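Local coordinates for protein GH127 beta-L-arabinofuranoside (Geobacillus stearothermophilus, PDB 4QK0) that probably hydrolyses beta-L-arabinofuranosides, releasing L-arabinose, as a glycoside hydrolase of family GH127, at residues R302-Y305 with G309-S312; A339-T344 with R362-G367. All coordinates share one frame; numbering follows the deposited sequence.

Interaction 1. Residues R302-Y305 with G309-S312; sequences RQMY and GVGS
Tyr305 and Gly309 pin together the neck of a tight loop that leaves helix 286-302 in the GH127 catalytic domain, which belongs to the six-hairpin clan. Their backbone hydrogen bond, Tyr305 N to Gly309 O, is 2.9 Å long and nearly straight at 171°, the donor tilted 15° from the carbonyl plane. Beside it a water takes over where the chains splay apart: it donates to Gln303 O at 2.8 Å and accepts from Gly311 N at 2.9 Å. Gln303 NE2 bonds Asn298 OD1 and Ala262 O.

Van der Waals contact comes mostly from the Tyr305 ring. With chi1 at -72°, CG stands opposite the carbonyl carbon, and the ring lies with its edge along residues 309-312. CD2 is 3.5 Å from Gly309 O, CE2 is 3.6 Å from Gly311 O, and OH reaches 3.5 Å from Ser312 CB while hydrogen-bonding Pro326 O. A leucine here would probably leave Pro326 O without that mate and open a gap beside Gly311 and Ser312.

The second subunit grips the same loop: its Tyr613 bonds Met304 O and its Arg394 bonds Ser312 O. On the apolar side, the selenomethionine Met304 and Val310 slant across one another, Met304 CG lying 4.1 Å from Val310 CG1.

Interaction 2. Residues A339-T344 with R362-G367; sequences ALVFWT and RALYNG
One methyl of Val341, CG2, presses on Ala363 CB at 3.7 Å where two successive helices of the GH127 catalytic domain, 334-350 and 354-365, pack together. This is apolar helix-to-helix packing, and the backbones come nearest across these segments at the same pair, with CA of Val341 6.6 Å from CA of Ala363. The contact is small and its shape is simple: a branched valine on one helix pushes one methyl into a shallow dip on the other, where alanine offers no more than a methyl stub. Ala363 CB forms the floor of the dip, and Leu364 CD2, 4.2 Å from Val341 CG2, makes one wall. With chi1 at 173°, Val341 turns CG1 opposite its backbone N and CG2 opposite its carbonyl carbon, and it is CG2 that enters the dip. Leu364 starts off to one side, but its end comes nearer, and the side chains of Val341 and Leu364 cross at about a right angle. On the other flank Leu340 CD2 rests more loosely, 4.5 Å from Ala363 CB.

Asn366 folds back on its own segment: its ND2 donates to Arg362 O at 2.8 Å, in the carbonyl plane and on a lone pair. The same amide group also bonds Pro556 O and Val558 N in the neighbourhood of strand 557-562.

Helix 413-422 closes over the pair, its Leu420 touching both Val341 and Leu364. Leu340 continues along helix 354-365 to Val359, and on the far flank Trp343 packs against helix 266-283.

Following the chain, interaction 1 comes first, closing a loop of three residues soon after helix 286-302. Interaction 2 opens later on helix 334-350 and closes on 354-365, bringing together residues separated by 17 others, mostly helical. The two loops follow in series, neither nesting nor crossing, yet their centres lie 12 Å apart and they touch. The selenomethionine Met304 makes the direct contact between them: its CE is 3.8 Å from Arg362 CD, and its SE is 4.2 Å from Leu340 CD2. Arg362 NH1 also bonds Ile306 O, and Gly367 bonds the backbone of Thr307. Helix 354-365 and the residues just after it thus tie the loop after helix 286-302 to the helix pair.

Interaction 1. Residues R302-Y305 with G309-S312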
# COMPACT_ATOMS: atom_id res chain seq x y z
N ARG A 302 -5.74 17.42 10.09
CA ARG A 302 -4.61 16.83 9.37
C ARG A 302 -4.69 15.36 9.19
O ARG A 302 -4.02 14.89 8.31
CB ARG A 302 -3.30 17.21 10.03
CG ARG A 302 -3.18 18.71 10.09
CD ARG A 302 -1.80 19.14 10.40
NE ARG A 302 -1.65 20.57 10.18
CZ ARG A 302 -0.46 21.18 10.15
NH1 ARG A 302 0.65 20.46 10.29
NH2 ARG A 302 -0.38 22.48 9.95
N GLN A 303 -5.44 14.63 10.01
CA GLN A 303 -5.42 13.15 9.94
C GLN A 303 -6.79 12.52 9.96
O GLN A 303 -6.98 11.45 10.50
CB GLN A 303 -4.56 12.55 11.01
CG GLN A 303 -3.10 13.01 10.92
CD GLN A 303 -2.21 12.14 11.80
OE1 GLN A 303 -1.97 10.97 11.50
NE2 GLN A 303 -1.80 12.68 12.96
N MSE A 304 -7.75 13.16 9.31
CA MSE A 304 -9.09 12.67 9.26
C MSE A 304 -9.58 12.65 7.84
O MSE A 304 -9.39 13.60 7.11
CB MSE A 304 -10.01 13.60 10.06
CG MSE A 304 -11.41 13.09 10.12
SE MSE A 304 -12.69 14.33 11.03
CE MSE A 304 -12.74 15.75 9.76
N TYR A 305 -10.30 11.57 7.47
CA TYR A 305 -10.90 11.44 6.14
C TYR A 305 -12.18 12.24 6.05
O TYR A 305 -12.85 12.49 7.04
CB TYR A 305 -11.17 9.95 5.85
CG TYR A 305 -9.89 9.11 5.58
CD1 TYR A 305 -9.32 9.08 4.33
CD2 TYR A 305 -9.31 8.38 6.57
CE1 TYR A 305 -8.17 8.34 4.07
CE2 TYR A 305 -8.16 7.65 6.33
CZ TYR A 305 -7.61 7.61 5.04
OH TYR A 305 -6.42 6.89 4.82
N GLY A 309 -13.63 9.13 8.96
CA GLY A 309 -12.71 8.03 9.25
C GLY A 309 -11.39 8.50 9.78
O GLY A 309 -10.91 9.56 9.40
N VAL A 310 -10.77 7.69 10.62
CA VAL A 310 -9.43 7.95 11.08
C VAL A 310 -8.67 6.65 11.12
O VAL A 310 -9.21 5.58 11.42
CB VAL A 310 -9.39 8.59 12.48
CG1 VAL A 310 -9.87 10.03 12.45
CG2 VAL A 310 -10.33 7.86 13.39
N GLY A 311 -7.37 6.73 10.82
CA GLY A 311 -6.53 5.55 10.72
C GLY A 311 -6.20 5.32 9.25
O GLY A 311 -7.06 4.94 8.49
N SER A 312 -4.96 5.59 8.87
CA SER A 312 -4.55 5.57 7.47
C SER A 312 -3.64 4.39 7.14
O SER A 312 -3.21 4.29 6.03
CB SER A 312 -3.82 6.89 7.15
OG SER A 312 -2.68 7.00 7.99
O HOH W 1 -5.88 9.00 9.74
O HOH W 2 -3.04 9.37 10.03

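Interaction 2. Residues A339-T344 with R362-G367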
# COMPACT_ATOMS: atom_id res chain seq x y z
N ALA A 339 -15.45 5.98 18.09
CA ALA A 339 -14.67 6.61 19.17
C ALA A 339 -14.53 8.13 18.95
O ALA A 339 -14.51 8.91 19.90
CB ALA A 339 -13.30 6.01 19.26
N LEU A 340 -14.47 8.55 17.69
CA LEU A 340 -14.40 9.97 17.42
C LEU A 340 -15.68 10.65 17.89
O LEU A 340 -15.67 11.73 18.44
CB LEU A 340 -14.15 10.22 15.97
CG LEU A 340 -14.12 11.63 15.41
CD1 LEU A 340 -13.07 12.48 16.12
CD2 LEU A 340 -13.82 11.57 13.92
N VAL A 341 -16.80 10.00 17.67
CA VAL A 341 -18.05 10.56 18.14
C VAL A 341 -18.02 10.76 19.68
O VAL A 341 -18.42 11.82 20.17
CB VAL A 341 -19.23 9.68 17.77
CG1 VAL A 341 -20.53 10.19 18.43
CG2 VAL A 341 -19.40 9.65 16.25
N PHE A 342 -17.56 9.76 20.41
CA PHE A 342 -17.45 9.86 21.87
C PHE A 342 -16.57 11.06 22.25
O PHE A 342 -16.90 11.81 23.16
CB PHE A 342 -16.86 8.63 22.55
CG PHE A 342 -17.62 7.34 22.32
CD1 PHE A 342 -18.99 7.32 22.11
CD2 PHE A 342 -16.94 6.13 22.32
CE1 PHE A 342 -19.67 6.11 21.92
CE2 PHE A 342 -17.62 4.90 22.14
CZ PHE A 342 -18.99 4.90 21.95
N TRP A 343 -15.45 11.21 21.57
CA TRP A 343 -14.53 12.29 21.84
C TRP A 343 -15.21 13.63 21.65
O TRP A 343 -15.11 14.49 22.53
CB TRP A 343 -13.34 12.20 20.94
CG TRP A 343 -12.27 13.16 21.23
CD1 TRP A 343 -12.05 13.81 22.41
CD2 TRP A 343 -11.20 13.53 20.37
NE1 TRP A 343 -10.92 14.56 22.32
CE2 TRP A 343 -10.36 14.41 21.09
CE3 TRP A 343 -10.84 13.18 19.06
CZ2 TRP A 343 -9.19 14.99 20.53
CZ3 TRP A 343 -9.68 13.75 18.50
CH2 TRP A 343 -8.87 14.63 19.24
N THR A 344 -15.94 13.79 20.56
CA THR A 344 -16.55 15.07 20.27
C THR A 344 -17.51 15.49 21.38
O THR A 344 -17.64 16.66 21.71
CB THR A 344 -17.34 15.07 18.94
OG1 THR A 344 -18.35 14.05 18.97
CG2 THR A 344 -16.40 14.79 17.76
N ARG A 362 -20.42 14.65 10.96
CA ARG A 362 -19.69 13.98 9.85
C ARG A 362 -19.49 12.46 10.11
O ARG A 362 -19.84 11.63 9.27
CB ARG A 362 -18.37 14.66 9.65
CG ARG A 362 -17.56 14.19 8.46
CD ARG A 362 -16.20 14.87 8.41
NE ARG A 362 -16.27 16.28 8.07
CZ ARG A 362 -16.62 16.75 6.88
NH1 ARG A 362 -16.92 15.94 5.84
NH2 ARG A 362 -16.64 18.06 6.68
N ALA A 363 -19.01 12.10 11.29
CA ALA A 363 -18.84 10.69 11.61
C ALA A 363 -20.14 9.92 11.68
O ALA A 363 -20.25 8.78 11.16
CB ALA A 363 -18.07 10.51 12.89
N LEU A 364 -21.15 10.56 12.23
CA LEU A 364 -22.43 9.93 12.39
C LEU A 364 -23.15 9.59 11.11
O LEU A 364 -23.82 8.54 11.03
CB LEU A 364 -23.36 10.80 13.25
CG LEU A 364 -23.17 10.74 14.77
CD1 LEU A 364 -24.10 11.78 15.41
CD2 LEU A 364 -23.48 9.37 15.36
N TYR A 365 -23.08 10.48 10.14
CA TYR A 365 -23.83 10.31 8.90
C TYR A 365 -22.97 9.69 7.77
O TYR A 365 -23.45 9.59 6.60
CB TYR A 365 -24.49 11.63 8.43
CG TYR A 365 -25.64 12.13 9.32
CD1 TYR A 365 -25.39 12.86 10.45
CD2 TYR A 365 -26.96 11.79 9.05
CE1 TYR A 365 -26.41 13.30 11.27
CE2 TYR A 365 -28.00 12.23 9.86
CZ TYR A 365 -27.72 12.98 10.98
OH TYR A 365 -28.69 13.44 11.85
N ASN A 366 -21.75 9.29 8.08
CA ASN A 366 -20.82 8.80 7.05
C ASN A 366 -20.05 7.63 7.52
O ASN A 366 -20.52 6.52 7.42
CB ASN A 366 -19.92 9.92 6.57
CG ASN A 366 -20.73 11.06 5.94
OD1 ASN A 366 -21.12 11.00 4.77
ND2 ASN A 366 -20.92 12.14 6.70
N GLY A 367 -18.92 7.82 8.16
CA GLY A 367 -18.03 6.70 8.46
C GLY A 367 -18.33 5.77 9.60
O GLY A 367 -17.50 4.89 9.91